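Urocanate hydratase (Paenibacillus sp. Soil724D2, PDB 7NED) catalyses the hydration of urocanate-type substrates with the help of bound NAD+, probably acting on thiourocanate in bacterial ergothioneine catabolism. Local coordinates at residues Phe430-Leu435 / Asn513-Leu518; Leu463-Asn468 / Asp474-His479; Leu343-Ile348 / Leu521-Ala526; Phe403-Arg408 / Arg536-Arg541. All coordinates share one frame; numbering follows the deposited sequence.

Overall arrangement
Read from the N terminus, residues 343-348 at the end of helix 335-344 come first and wait for 521-526, closing contact 3. The 403-408 loop and helix start come next and find 536-541 only near the C terminus, so contacts 3 and 4 cross. Within both lies contact 1, from strand 428-441 to the middle of helix 502-525, and within contact 1 lies the short-range contact 2, where helix 459-469 turns back onto strand 475-480. Helix 502-525 serves contacts 1 and 3. Asp515 of contact 1 bonds Asn464 and Asn468 of contact 2, and Thr516 bonds His405 of contact 4, tying the mixed sheet to the helices beside it.

Contact 1 (Phe430-Leu435 / Asn513-Leu518); sequences FSRDHL and NNDTGL. With URO ((2E)-3-(1H-imidazol-4-yl)acrylic acid), chain B.
Asp515 OD1 is gripped by three groups at once: Arg432 NH2 lies 3.0 Å from it, and the side-chain ND2 atoms of Asn464 and Asn468 bond to it as well. With Asp515 OD2 taking Arg432 NE at 2.7 Å, this is a side-on, two-pronged salt bridge from the mixed sheet of the C-terminal region to helix 502-525. Both carboxylate oxygens use their syn lone pairs, the NE bond is nearly straight (165°), and the guanidinium and carboxylate planes stand only 16° apart. Arginine suits the place because its flat, multi-toothed head matches a carboxylate while its chain, extended from CG to NE, spans the gap between strand and helix. The pair is buried, so each charge is probably balanced chiefly by the other. On the far side of the guanidinium, NH1 bonds to Asp433 O at 3.1 Å and to Ala492 O of the neighbouring strand, which fixes the rotation of the group. Through NH1 the arginine is likely to steady the backbone of Asp433, a residue of the urocanate pocket, whose OD2 approaches CAD of the ligand to 3.0 Å. The other oxygen, Asp433 OD1, receives His434 N at 2.7 Å from above the carboxylate plane.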
loop_
_atom_site.group_PDB
_atom_site.type_symbol
_atom_site.label_atom_id
_atom_site.label_comp_id
_atom_site.label_asym_id
_atom_site.label_seq_id
_atom_site.Cartn_x
_atom_site.Cartn_y
_atom_site.Cartn_z
ATOM N N PHE A 430 -11.227 4.061 20.583
ATOM C CA PHE A 430 -12.116 3.553 19.548
ATOM C C PHE A 430 -11.298 2.922 18.429
ATOM O O PHE A 430 -10.268 3.460 18.013
ATOM C CB PHE A 430 -12.978 4.666 18.961
ATOM C CG PHE A 430 -14.099 5.101 19.861
ATOM C CD1 PHE A 430 -13.935 6.170 20.743
ATOM C CD2 PHE A 430 -15.323 4.404 19.844
ATOM C CE1 PHE A 430 -15.005 6.552 21.589
ATOM C CE2 PHE A 430 -16.355 4.781 20.650
ATOM C CZ PHE A 430 -16.190 5.846 21.546
ATOM N N SER A 431 -11.756 1.788 17.930
ATOM C CA SER A 431 -11.068 1.250 16.759
ATOM C C SER A 431 -12.052 0.340 16.034
ATOM O O SER A 431 -13.274 0.520 16.136
ATOM C CB SER A 431 -9.760 0.553 17.168
ATOM O OG SER A 431 -9.026 0.092 16.018
ATOM N N ARG A 432 -11.525 -0.603 15.268
ATOM C CA ARG A 432 -12.393 -1.515 14.561
ATOM C C ARG A 432 -11.512 -2.617 14.005
ATOM O O ARG A 432 -10.286 -2.494 13.945
ATOM C CB ARG A 432 -13.167 -0.812 13.441
ATOM C CG ARG A 432 -12.206 0.000 12.476
ATOM C CD ARG A 432 -12.809 0.265 11.065
ATOM N NE ARG A 432 -11.934 1.161 10.289
ATOM C CZ ARG A 432 -10.811 0.774 9.673
ATOM N NH1 ARG A 432 -10.428 -0.493 9.744
ATOM N NH2 ARG A 432 -10.069 1.661 8.980
ATOM N N ASP A 433 -12.152 -3.703 13.615
ATOM C CA ASP A 433 -11.439 -4.668 12.795
ATOM C C ASP A 433 -11.119 -4.028 11.449
ATOM O O ASP A 433 -11.696 -3.001 11.080
ATOM C CB ASP A 433 -12.284 -5.934 12.597
ATOM C CG ASP A 433 -11.453 -7.110 12.068
ATOM O OD1 ASP A 433 -10.199 -7.004 11.982
ATOM O OD2 ASP A 433 -12.053 -8.148 11.753
ATOM N N HIS A 434 -10.225 -4.665 10.684
ATOM C CA HIS A 434 -9.992 -4.162 9.320
ATOM C C HIS A 434 -11.025 -4.680 8.347
ATOM O O HIS A 434 -11.076 -4.201 7.206
ATOM C CB HIS A 434 -8.608 -4.553 8.808
ATOM C CG HIS A 434 -7.487 -3.995 9.626
ATOM N ND1 HIS A 434 -6.188 -3.971 9.166
ATOM C CD2 HIS A 434 -7.458 -3.455 10.871
ATOM C CE1 HIS A 434 -5.408 -3.412 10.078
ATOM N NE2 HIS A 434 -6.152 -3.093 11.125
ATOM N N LEU A 435 -11.853 -5.641 8.783
ATOM C CA LEU A 435 -12.949 -6.170 7.969
ATOM C C LEU A 435 -14.036 -5.102 7.964
ATOM O O LEU A 435 -14.992 -5.136 8.743
ATOM C CB LEU A 435 -13.454 -7.502 8.540
ATOM C CG LEU A 435 -14.425 -8.284 7.643
ATOM C CD1 LEU A 435 -13.679 -9.070 6.547
ATOM C CD2 LEU A 435 -15.331 -9.178 8.538
ATOM N N ASN A 513 -16.290 10.215 10.350
ATOM C CA ASN A 513 -17.091 10.487 9.150
ATOM C C ASN A 513 -16.361 10.042 7.877
ATOM O O ASN A 513 -16.993 9.581 6.923
ATOM C CB ASN A 513 -17.421 11.967 9.033
ATOM C CG ASN A 513 -18.480 12.421 10.002
ATOM O OD1 ASN A 513 -19.279 11.629 10.530
ATOM N ND2 ASN A 513 -18.539 13.736 10.190
ATOM N N ASN A 514 -15.039 10.197 7.827
ATOM C CA ASN A 514 -14.309 9.809 6.611
ATOM C C ASN A 514 -13.975 8.326 6.574
ATOM O O ASN A 514 -13.836 7.747 5.487
ATOM C CB ASN A 514 -13.002 10.622 6.481
ATOM C CG ASN A 514 -13.264 12.090 6.273
ATOM O OD1 ASN A 514 -14.406 12.468 5.996
ATOM N ND2 ASN A 514 -12.237 12.937 6.467
ATOM N N ASP A 515 -13.823 7.699 7.738
ATOM C CA ASP A 515 -13.566 6.266 7.758
ATOM C C ASP A 515 -14.780 5.511 7.239
ATOM O O ASP A 515 -14.651 4.640 6.374
ATOM C CB ASP A 515 -13.190 5.830 9.168
ATOM C CG ASP A 515 -12.622 4.418 9.214
ATOM O OD1 ASP A 515 -11.724 4.082 8.409
ATOM O OD2 ASP A 515 -13.070 3.628 10.084
ATOM N N THR A 516 -15.986 5.883 7.694
ATOM C CA THR A 516 -17.168 5.254 7.122
ATOM C C THR A 516 -17.530 5.858 5.774
ATOM O O THR A 516 -18.006 5.135 4.897
ATOM C CB THR A 516 -18.366 5.354 8.085
ATOM O OG1 THR A 516 -18.551 6.703 8.516
ATOM C CG2 THR A 516 -18.077 4.492 9.307
ATOM N N GLY A 517 -17.309 7.159 5.588
ATOM C CA GLY A 517 -17.730 7.793 4.352
ATOM C C GLY A 517 -17.047 7.191 3.139
ATOM O O GLY A 517 -17.678 6.944 2.113
ATOM N N LEU A 518 -15.746 6.943 3.239
ATOM C CA LEU A 518 -15.067 6.325 2.104
ATOM C C LEU A 518 -15.550 4.904 1.912
ATOM O O LEU A 518 -15.622 4.416 0.769
ATOM C CB LEU A 518 -13.545 6.351 2.323
ATOM C CG LEU A 518 -12.691 5.766 1.180
ATOM C CD1 LEU A 518 -12.837 6.590 -0.094
ATOM C CD2 LEU A 518 -11.217 5.653 1.635
HETATM O OAA URO B . -11.421 -8.562 15.608
HETATM C CAI URO B . -10.123 -8.634 15.531
HETATM O OAB URO B . -9.408 -8.142 16.311
HETATM C CAC URO B . -9.505 -9.336 14.394
HETATM C CAD URO B . -10.261 -9.882 13.478
HETATM C CAJ URO B . -9.499 -10.515 12.468
HETATM C CAF URO B . -9.923 -11.417 11.538
HETATM N NAH URO B . -8.861 -11.943 10.850
HETATM C CAE URO B . -7.805 -11.352 11.360
HETATM N NAG URO B . -8.136 -10.483 12.341
#

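Contact 2 (Leu463-Asn468 / Asp474-His479); sequences LNAMLN and DLVTIH
The flat carboxamide of Asn468 points past the strand to helix 502-525, where ND2 bonds to Asp515 OD1, while its CB meets Val476 CG2 at 4.1 Å. The contact is the second half of a beta-alpha-beta crossover: helix 459-469 links strand 428-441 to the parallel strand 475-480, with strand 490-498 between them in the sheet. Helix and strand segments run nearly antiparallel, at 164°, and their axes approach to 8.1 Å. Such closeness suits a small residue, and Ala465 stands at the centre with its methyl directed at the strand. Val476 straddles the helix surface with its two branches. CG1, opposite the backbone N across the first torsion (chi1 179°), rests on the backbone of Ala465, 3.5 Å from Ala465 O, and CG2 turns to Asn468. With an alanine here both branches would be gone, which would probably open a gap beside Ala465 and leave the CB of Asn468 without its neighbour on this strand. A classic beta bulge, in which Asp474 and Leu475 both face Thr495, begins the strand, and Asp474 is held there by salt bridges to Arg18 and Arg507. On the outer side of the helix, Met466 meets Met93, and Leu467 meets Phe82, both of the second subunit. Farther along the strand the fit is tight: Ile478 CG1 presses to 3.4 Å from Ala465 CB, and Ile478 CD1 follows at 3.6 Å from that same methyl.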
loop_
_atom_site.group_PDB
_atom_site.type_symbol
_atom_site.label_atom_id
_atom_site.label_comp_id
_atom_site.label_asym_id
_atom_site.label_seq_id
_atom_site.Cartn_x
_atom_site.Cartn_y
_atom_site.Cartn_z
ATOM N N LEU A 463 -6.067 4.281 0.265
ATOM C CA LEU A 463 -6.822 5.530 0.422
ATOM C C LEU A 463 -7.366 5.712 1.845
ATOM O O LEU A 463 -7.353 6.826 2.384
ATOM C CB LEU A 463 -7.986 5.540 -0.577
ATOM C CG LEU A 463 -7.478 5.731 -1.999
ATOM C CD1 LEU A 463 -8.659 5.496 -2.977
ATOM C CD2 LEU A 463 -6.916 7.151 -2.134
ATOM N N ASN A 464 -7.893 4.639 2.447
ATOM C CA ASN A 464 -8.465 4.739 3.787
ATOM C C ASN A 464 -7.398 5.199 4.783
ATOM O O ASN A 464 -7.610 6.137 5.569
ATOM C CB ASN A 464 -9.067 3.372 4.143
ATOM C CG ASN A 464 -9.630 3.309 5.548
ATOM O OD1 ASN A 464 -9.185 2.508 6.356
ATOM N ND2 ASN A 464 -10.624 4.114 5.824
ATOM N N ALA A 465 -6.211 4.600 4.702
ATOM C CA ALA A 465 -5.105 5.000 5.571
ATOM C C ALA A 465 -4.709 6.461 5.339
ATOM O O ALA A 465 -4.599 7.247 6.291
ATOM C CB ALA A 465 -3.905 4.084 5.330
ATOM N N MET A 466 -4.439 6.833 4.078
ATOM C CA MET A 466 -4.066 8.222 3.809
ATOM C C MET A 466 -5.116 9.217 4.238
ATOM O O MET A 466 -4.779 10.261 4.811
ATOM C CB MET A 466 -3.688 8.459 2.345
ATOM C CG MET A 466 -2.471 7.660 1.897
ATOM S SD MET A 466 -2.024 8.163 0.237
ATOM C CE MET A 466 -3.297 7.315 -0.624
ATOM N N LEU A 467 -6.379 8.939 3.949
ATOM C CA LEU A 467 -7.445 9.842 4.379
ATOM C C LEU A 467 -7.553 9.896 5.900
ATOM O O LEU A 467 -7.751 10.974 6.487
ATOM C CB LEU A 467 -8.778 9.388 3.756
ATOM C CG LEU A 467 -9.991 10.292 3.990
ATOM C CD1 LEU A 467 -9.731 11.725 3.499
ATOM C CD2 LEU A 467 -11.256 9.734 3.283
ATOM N N ASN A 468 -7.412 8.749 6.569
ATOM C CA ASN A 468 -7.469 8.784 8.027
ATOM C C ASN A 468 -6.285 9.537 8.619
ATOM O O ASN A 468 -6.443 10.233 9.628
ATOM C CB ASN A 468 -7.561 7.373 8.590
ATOM C CG ASN A 468 -8.948 6.799 8.392
ATOM O OD1 ASN A 468 -9.885 7.555 8.103
ATOM N ND2 ASN A 468 -9.103 5.491 8.564
ATOM N N ASP A 474 -5.360 8.922 15.626
ATOM C CA ASP A 474 -4.228 8.778 16.541
ATOM C C ASP A 474 -3.263 7.719 16.071
ATOM O O ASP A 474 -2.051 7.853 16.254
ATOM C CB ASP A 474 -4.734 8.410 17.959
ATOM C CG ASP A 474 -5.411 9.598 18.640
ATOM O OD1 ASP A 474 -6.662 9.632 18.635
ATOM O OD2 ASP A 474 -4.700 10.536 19.084
ATOM N N LEU A 475 -3.772 6.661 15.455
ATOM C CA LEU A 475 -2.912 5.624 14.900
ATOM C C LEU A 475 -3.505 5.139 13.588
ATOM O O LEU A 475 -4.704 4.858 13.514
ATOM C CB LEU A 475 -2.766 4.441 15.882
ATOM C CG LEU A 475 -1.861 3.259 15.487
ATOM C CD1 LEU A 475 -1.268 2.548 16.722
ATOM C CD2 LEU A 475 -2.581 2.247 14.610
ATOM N N VAL A 476 -2.668 5.006 12.560
ATOM C CA VAL A 476 -3.107 4.499 11.268
ATOM C C VAL A 476 -2.139 3.408 10.829
ATOM O O VAL A 476 -0.924 3.522 11.033
ATOM C CB VAL A 476 -3.178 5.639 10.219
ATOM C CG1 VAL A 476 -3.616 5.109 8.859
ATOM C CG2 VAL A 476 -4.107 6.711 10.707
ATOM N N THR A 477 -2.668 2.364 10.226
ATOM C CA THR A 477 -1.845 1.232 9.822
ATOM C C THR A 477 -2.289 0.717 8.459
ATOM O O THR A 477 -3.470 0.777 8.118
ATOM C CB THR A 477 -1.909 0.101 10.865
ATOM O OG1 THR A 477 -0.951 -0.906 10.529
ATOM C CG2 THR A 477 -3.322 -0.549 10.940
ATOM N N ILE A 478 -1.328 0.206 7.690
ATOM C CA ILE A 478 -1.582 -0.579 6.488
ATOM C C ILE A 478 -0.902 -1.934 6.653
ATOM O O ILE A 478 0.310 -2.007 6.884
ATOM C CB ILE A 478 -1.060 0.116 5.225
ATOM C CG1 ILE A 478 -1.750 1.462 5.061
ATOM C CG2 ILE A 478 -1.326 -0.784 4.029
ATOM C CD1 ILE A 478 -1.091 2.364 3.957
ATOM N N HIS A 479 -1.679 -3.009 6.515
ATOM C CA HIS A 479 -1.151 -4.368 6.633
ATOM C C HIS A 479 -1.335 -5.108 5.324
ATOM O O HIS A 479 -2.285 -4.829 4.590
ATOM C CB HIS A 479 -1.903 -5.176 7.711
ATOM C CG HIS A 479 -1.671 -4.686 9.108
ATOM N ND1 HIS A 479 -2.121 -5.373 10.211
ATOM C CD2 HIS A 479 -1.046 -3.580 9.576
ATOM C CE1 HIS A 479 -1.772 -4.710 11.304
ATOM N NE2 HIS A 479 -1.109 -3.625 10.947
#

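Contact 3 (Leu343-Ile348 / Leu521-Ala526); sequences LFARAI and LRYADA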
loop_
_atom_site.group_PDB
_atom_site.type_symbol
_atom_site.label_atom_id
_atom_site.label_comp_id
_atom_site.label_asym_id
_atom_site.label_seq_id
_atom_site.Cartn_x
_atom_site.Cartn_y
_atom_site.Cartn_z
ATOM N N LEU A 343 -24.388 -5.059 4.869
ATOM C CA LEU A 343 -23.935 -4.162 5.925
ATOM C C LEU A 343 -22.721 -3.350 5.466
ATOM O O LEU A 343 -22.668 -2.121 5.618
ATOM C CB LEU A 343 -23.587 -4.995 7.154
ATOM C CG LEU A 343 -24.771 -5.785 7.764
ATOM C CD1 LEU A 343 -24.299 -6.632 8.911
ATOM C CD2 LEU A 343 -25.848 -4.800 8.220
ATOM N N PHE A 344 -21.711 -4.032 4.931
ATOM C CA PHE A 344 -20.530 -3.332 4.455
ATOM C C PHE A 344 -20.895 -2.240 3.455
ATOM O O PHE A 344 -20.254 -1.182 3.422
ATOM C CB PHE A 344 -19.550 -4.326 3.815
ATOM C CG PHE A 344 -19.058 -5.398 4.765
ATOM C CD1 PHE A 344 -18.858 -5.120 6.105
ATOM C CD2 PHE A 344 -18.777 -6.675 4.305
ATOM C CE1 PHE A 344 -18.381 -6.101 6.974
ATOM C CE2 PHE A 344 -18.291 -7.656 5.169
ATOM C CZ PHE A 344 -18.119 -7.362 6.512
ATOM N N ALA A 345 -21.938 -2.466 2.654
ATOM C CA ALA A 345 -22.315 -1.511 1.626
ATOM C C ALA A 345 -22.793 -0.191 2.214
ATOM O O ALA A 345 -22.749 0.835 1.519
ATOM C CB ALA A 345 -23.376 -2.122 0.719
ATOM N N ARG A 346 -23.179 -0.171 3.483
ATOM C CA ARG A 346 -23.495 1.068 4.184
ATOM C C ARG A 346 -22.431 1.423 5.194
ATOM O O ARG A 346 -22.658 2.288 6.056
ATOM C CB ARG A 346 -24.866 0.970 4.877
ATOM C CG ARG A 346 -26.037 0.704 3.952
ATOM C CD ARG A 346 -27.411 0.877 4.664
ATOM N NE ARG A 346 -28.501 0.558 3.727
ATOM C CZ ARG A 346 -29.218 1.457 3.049
ATOM N NH1 ARG A 346 -29.019 2.756 3.220
ATOM N NH2 ARG A 346 -30.161 1.048 2.205
ATOM N N ALA A 347 -21.282 0.749 5.125
ATOM C CA ALA A 347 -20.175 0.943 6.061
ATOM C C ALA A 347 -20.605 0.645 7.491
ATOM O O ALA A 347 -20.044 1.193 8.440
ATOM C CB ALA A 347 -19.579 2.357 5.959
ATOM N N ILE A 348 -21.609 -0.216 7.660
ATOM C CA ILE A 348 -21.842 -0.799 8.982
ATOM C C ILE A 348 -20.761 -1.842 9.226
ATOM O O ILE A 348 -20.538 -2.739 8.397
ATOM C CB ILE A 348 -23.250 -1.402 9.063
ATOM C CG1 ILE A 348 -24.298 -0.333 8.727
ATOM C CG2 ILE A 348 -23.501 -1.984 10.485
ATOM C CD1 ILE A 348 -25.660 -0.875 8.275
ATOM N N LEU A 521 -18.614 5.020 -0.149
ATOM C CA LEU A 521 -18.329 5.331 -1.548
ATOM C C LEU A 521 -17.642 4.178 -2.250
ATOM O O LEU A 521 -17.819 4.010 -3.462
ATOM C CB LEU A 521 -17.479 6.596 -1.687
ATOM C CG LEU A 521 -18.109 7.917 -1.271
ATOM C CD1 LEU A 521 -17.334 9.087 -1.831
ATOM C CD2 LEU A 521 -19.554 7.959 -1.812
ATOM N N ARG A 522 -16.853 3.368 -1.526
ATOM C CA ARG A 522 -16.208 2.232 -2.186
ATOM C C ARG A 522 -17.247 1.259 -2.738
ATOM O O ARG A 522 -17.089 0.736 -3.847
ATOM C CB ARG A 522 -15.262 1.517 -1.208
ATOM C CG ARG A 522 -14.393 0.478 -1.847
ATOM C CD ARG A 522 -15.034 -0.929 -1.791
ATOM N NE ARG A 522 -14.198 -1.836 -2.547
ATOM C CZ ARG A 522 -14.266 -1.975 -3.864
ATOM N NH1 ARG A 522 -15.156 -1.271 -4.567
ATOM N NH2 ARG A 522 -13.439 -2.815 -4.486
ATOM N N TYR A 523 -18.297 0.971 -1.959
ATOM C CA TYR A 523 -19.361 0.098 -2.433
ATOM C C TYR A 523 -20.277 0.832 -3.406
ATOM O O TYR A 523 -20.766 0.225 -4.361
ATOM C CB TYR A 523 -20.145 -0.506 -1.234
ATOM C CG TYR A 523 -19.291 -1.592 -0.646
ATOM C CD1 TYR A 523 -19.373 -2.883 -1.134
ATOM C CD2 TYR A 523 -18.268 -1.287 0.264
ATOM C CE1 TYR A 523 -18.509 -3.879 -0.689
ATOM C CE2 TYR A 523 -17.393 -2.280 0.714
ATOM C CZ TYR A 523 -17.516 -3.566 0.224
ATOM O OH TYR A 523 -16.682 -4.578 0.657
ATOM N N ALA A 524 -20.488 2.131 -3.214
ATOM C CA ALA A 524 -21.251 2.883 -4.211
ATOM C C ALA A 524 -20.570 2.824 -5.570
ATOM O O ALA A 524 -21.221 2.576 -6.593
ATOM C CB ALA A 524 -21.423 4.334 -3.766
ATOM N N ASP A 525 -19.237 3.005 -5.592
ATOM C CA ASP A 525 -18.486 2.929 -6.833
ATOM C C ASP A 525 -18.661 1.583 -7.503
ATOM O O ASP A 525 -18.657 1.498 -8.733
ATOM C CB ASP A 525 -17.004 3.164 -6.578
ATOM C CG ASP A 525 -16.203 3.151 -7.856
ATOM O OD1 ASP A 525 -16.222 4.205 -8.539
ATOM O OD2 ASP A 525 -15.594 2.096 -8.191
ATOM N N ALA A 526 -18.774 0.511 -6.721
ATOM C CA ALA A 526 -18.919 -0.788 -7.357
ATOM C C ALA A 526 -20.342 -1.053 -7.830
ATOM O O ALA A 526 -20.596 -2.114 -8.408
ATOM C CB ALA A 526 -18.479 -1.911 -6.415
#
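Tyr523 lays one face of its ring against the backbone at the end of helix 335-344, with Ala345 N and Phe344 CB over that face. Its CG lies beside the backbone N, anti to the carbonyl carbon (chi1 -76°), which turns the ring onto this backbone, and a broad flat group suits a surface of backbone and CB atoms. Tyr523 CD2 is 3.7 Å from Phe344 O. Tyr523 CB comes to 3.7 Å from Ala345 CA, and alanine's small side chain lets the backbones approach. Arg522 CD lies 3.6 Å above the opposite face. A serine in place of Tyr523 would probably open a gap between the helix ends and leave the Phe344-Ala345 backbone without its apolar cover.

This surface is shaped by a Schellman motif with Ala347, of positive phi, as its C-prime residue. Its two bonds are Ile348 N to Leu343 O (3.0 Å) and Ala347 N to Phe344 O (2.8 Å). Farther out, Ala345 O bonds to Ser531 OG, and Arg346 bridges to Asp533 and Glu534. The C-terminal ends of helices 335-344 and 502-525 thus meet beside helix 529-538, while Phe344 reaches Leu435 and Tyr523 reaches Ala437 of strand 428-441.

Contact 4 (Phe403-Arg408 / Arg536-Arg541); sequences FGHGDR and RLKDIR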
loop_
_atom_site.group_PDB
_atom_site.type_symbol
_atom_site.label_atom_id
_atom_site.label_comp_id
_atom_site.label_asym_id
_atom_site.label_seq_id
_atom_site.Cartn_x
_atom_site.Cartn_y
_atom_site.Cartn_z
ATOM N N PHE A 403 -21.757 -0.468 13.866
ATOM C CA PHE A 403 -22.401 0.791 13.593
ATOM C C PHE A 403 -22.008 1.220 12.184
ATOM O O PHE A 403 -20.916 0.891 11.701
ATOM C CB PHE A 403 -21.965 1.868 14.610
ATOM C CG PHE A 403 -22.718 1.820 15.918
ATOM C CD1 PHE A 403 -24.037 2.216 15.979
ATOM C CD2 PHE A 403 -22.085 1.447 17.097
ATOM C CE1 PHE A 403 -24.751 2.225 17.180
ATOM C CE2 PHE A 403 -22.801 1.456 18.308
ATOM C CZ PHE A 403 -24.127 1.858 18.334
ATOM N N GLY A 404 -22.873 2.006 11.539
ATOM C CA GLY A 404 -22.580 2.529 10.225
ATOM C C GLY A 404 -22.259 4.016 10.201
ATOM O O GLY A 404 -21.883 4.637 11.209
ATOM N N HIS A 405 -22.428 4.608 9.018
ATOM C CA HIS A 405 -21.973 5.972 8.787
ATOM C C HIS A 405 -22.792 6.957 9.611
ATOM O O HIS A 405 -24.027 6.945 9.573
ATOM C CB HIS A 405 -22.083 6.315 7.298
ATOM C CG HIS A 405 -21.615 7.696 6.973
ATOM N ND1 HIS A 405 -20.279 8.032 6.910
ATOM C CD2 HIS A 405 -22.302 8.838 6.736
ATOM C CE1 HIS A 405 -20.163 9.318 6.637
ATOM N NE2 HIS A 405 -21.376 9.829 6.513
ATOM N N GLY A 406 -22.105 7.837 10.321
ATOM C CA GLY A 406 -22.738 8.839 11.141
ATOM C C GLY A 406 -22.998 8.317 12.540
ATOM O O GLY A 406 -22.776 9.035 13.512
ATOM N N ASP A 407 -23.440 7.067 12.658
ATOM C CA ASP A 407 -23.633 6.471 13.984
ATOM C C ASP A 407 -22.310 6.305 14.726
ATOM O O ASP A 407 -22.230 6.603 15.931
ATOM C CB ASP A 407 -24.343 5.125 13.858
ATOM C CG ASP A 407 -25.818 5.270 13.580
ATOM O OD1 ASP A 407 -26.331 6.402 13.650
ATOM O OD2 ASP A 407 -26.465 4.256 13.270
ATOM N N ARG A 408 -21.248 5.852 14.037
ATOM C CA ARG A 408 -19.954 5.770 14.714
ATOM C C ARG A 408 -19.588 7.122 15.287
ATOM O O ARG A 408 -19.147 7.234 16.439
ATOM C CB ARG A 408 -18.840 5.276 13.768
ATOM C CG ARG A 408 -19.014 3.855 13.357
ATOM C CD ARG A 408 -17.817 3.290 12.623
ATOM N NE ARG A 408 -18.255 2.208 11.743
ATOM C CZ ARG A 408 -17.436 1.522 10.966
ATOM N NH1 ARG A 408 -16.134 1.811 10.990
ATOM N NH2 ARG A 408 -17.902 0.584 10.149
ATOM N N ARG A 536 -27.303 9.176 -0.528
ATOM C CA ARG A 536 -28.361 10.179 -0.498
ATOM C C ARG A 536 -28.829 10.430 0.934
ATOM O O ARG A 536 -29.036 11.582 1.342
ATOM C CB ARG A 536 -29.522 9.741 -1.389
ATOM C CG ARG A 536 -30.827 10.426 -0.969
ATOM C CD ARG A 536 -32.041 9.730 -1.528
ATOM N NE ARG A 536 -32.486 8.525 -0.800
ATOM C CZ ARG A 536 -33.262 8.523 0.290
ATOM N NH1 ARG A 536 -33.679 9.670 0.842
ATOM N NH2 ARG A 536 -33.636 7.372 0.826
ATOM N N LEU A 537 -28.980 9.366 1.728
ATOM C CA LEU A 537 -29.464 9.553 3.096
ATOM C C LEU A 537 -28.541 10.444 3.914
ATOM O O LEU A 537 -29.012 11.191 4.772
ATOM C CB LEU A 537 -29.624 8.198 3.806
ATOM C CG LEU A 537 -30.875 7.406 3.434
ATOM C CD1 LEU A 537 -30.822 6.023 4.044
ATOM C CD2 LEU A 537 -32.140 8.159 3.895
ATOM N N LYS A 538 -27.221 10.352 3.703
ATOM C CA LYS A 538 -26.240 10.973 4.600
ATOM C C LYS A 538 -25.460 12.096 3.929
ATOM O O LYS A 538 -24.512 12.616 4.525
ATOM C CB LYS A 538 -25.266 9.929 5.139
ATOM C CG LYS A 538 -25.932 8.701 5.752
ATOM C CD LYS A 538 -26.545 9.030 7.121
ATOM C CE LYS A 538 -27.381 7.876 7.660
ATOM N NZ LYS A 538 -26.545 6.874 8.327
ATOM N N ASP A 539 -25.853 12.480 2.713
ATOM C CA ASP A 539 -25.252 13.601 1.983
ATOM C C ASP A 539 -23.746 13.434 1.857
ATOM O O ASP A 539 -22.973 14.389 1.984
ATOM C CB ASP A 539 -25.613 14.935 2.617
ATOM C CG ASP A 539 -27.132 15.169 2.652
ATOM O OD1 ASP A 539 -27.654 15.621 3.703
ATOM O OD2 ASP A 539 -27.798 14.926 1.611
ATOM N N ILE A 540 -23.329 12.202 1.577
ATOM C CA ILE A 540 -21.925 11.948 1.277
ATOM C C ILE A 540 -21.625 12.497 -0.108
ATOM O O ILE A 540 -22.410 12.316 -1.047
ATOM C CB ILE A 540 -21.626 10.448 1.357
ATOM C CG1 ILE A 540 -22.105 9.901 2.720
ATOM C CG2 ILE A 540 -20.106 10.220 1.142
ATOM C CD1 ILE A 540 -21.871 8.365 2.949
ATOM N N ARG A 541 -20.492 13.172 -0.257
ATOM C CA ARG A 541 -20.228 13.874 -1.521
ATOM C C ARG A 541 -19.554 12.907 -2.495
ATOM O O ARG A 541 -18.337 12.876 -2.681
ATOM C CB ARG A 541 -19.425 15.129 -1.254
ATOM C CG ARG A 541 -20.167 16.054 -0.318
ATOM C CD ARG A 541 -19.373 17.293 0.046
ATOM N NE ARG A 541 -19.116 18.065 -1.159
ATOM C CZ ARG A 541 -18.292 19.109 -1.214
ATOM N NH1 ARG A 541 -17.618 19.479 -0.124
ATOM N NH2 ARG A 541 -18.131 19.763 -2.357
#
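His405 offers its imidazole to two residues in two different ways. Ile540 CD1 sits squarely over one face, 3.9 Å from the ring centroid and 13° off the normal, a CH-pi contact. Lys538 instead comes in at the edge, near the ring plane, with its CB 3.5 Å from His405 CD2. The first torsion, with CG anti to the backbone N (chi1 -179°), carries the ring out to meet both, and its turn is fixed from elsewhere, because ND1 is hydrogen-bonded to Thr516 OG1 on helix 502-525.

Lysine and histidine slide past each other in opposite directions. The lysine chain bends at chi2 and chi4 and so brings NZ back to the histidine backbone, where it gives a hydrogen bond of 2.8 Å to His405 O, tilted 18° from the carbonyl plane. A long, flexible chain allows one residue both to line the ring edge and to reach this carbonyl; Glu534 provides NZ with a salt bridge as well.

Gly406, with positive phi, is the N-cap of helix 407-420, and a glycine fits because a CB would be jammed against the carbonyl O of the residue before. Asp539 closes helix 529-538 in a Schellman motif, turning the chain to bring Ile540 onto the imidazole. The contact therefore joins the start of one helix to the end of another at the protein surface, with helix 502-525 behind it, touched by Ile540 at Val520 and Leu521.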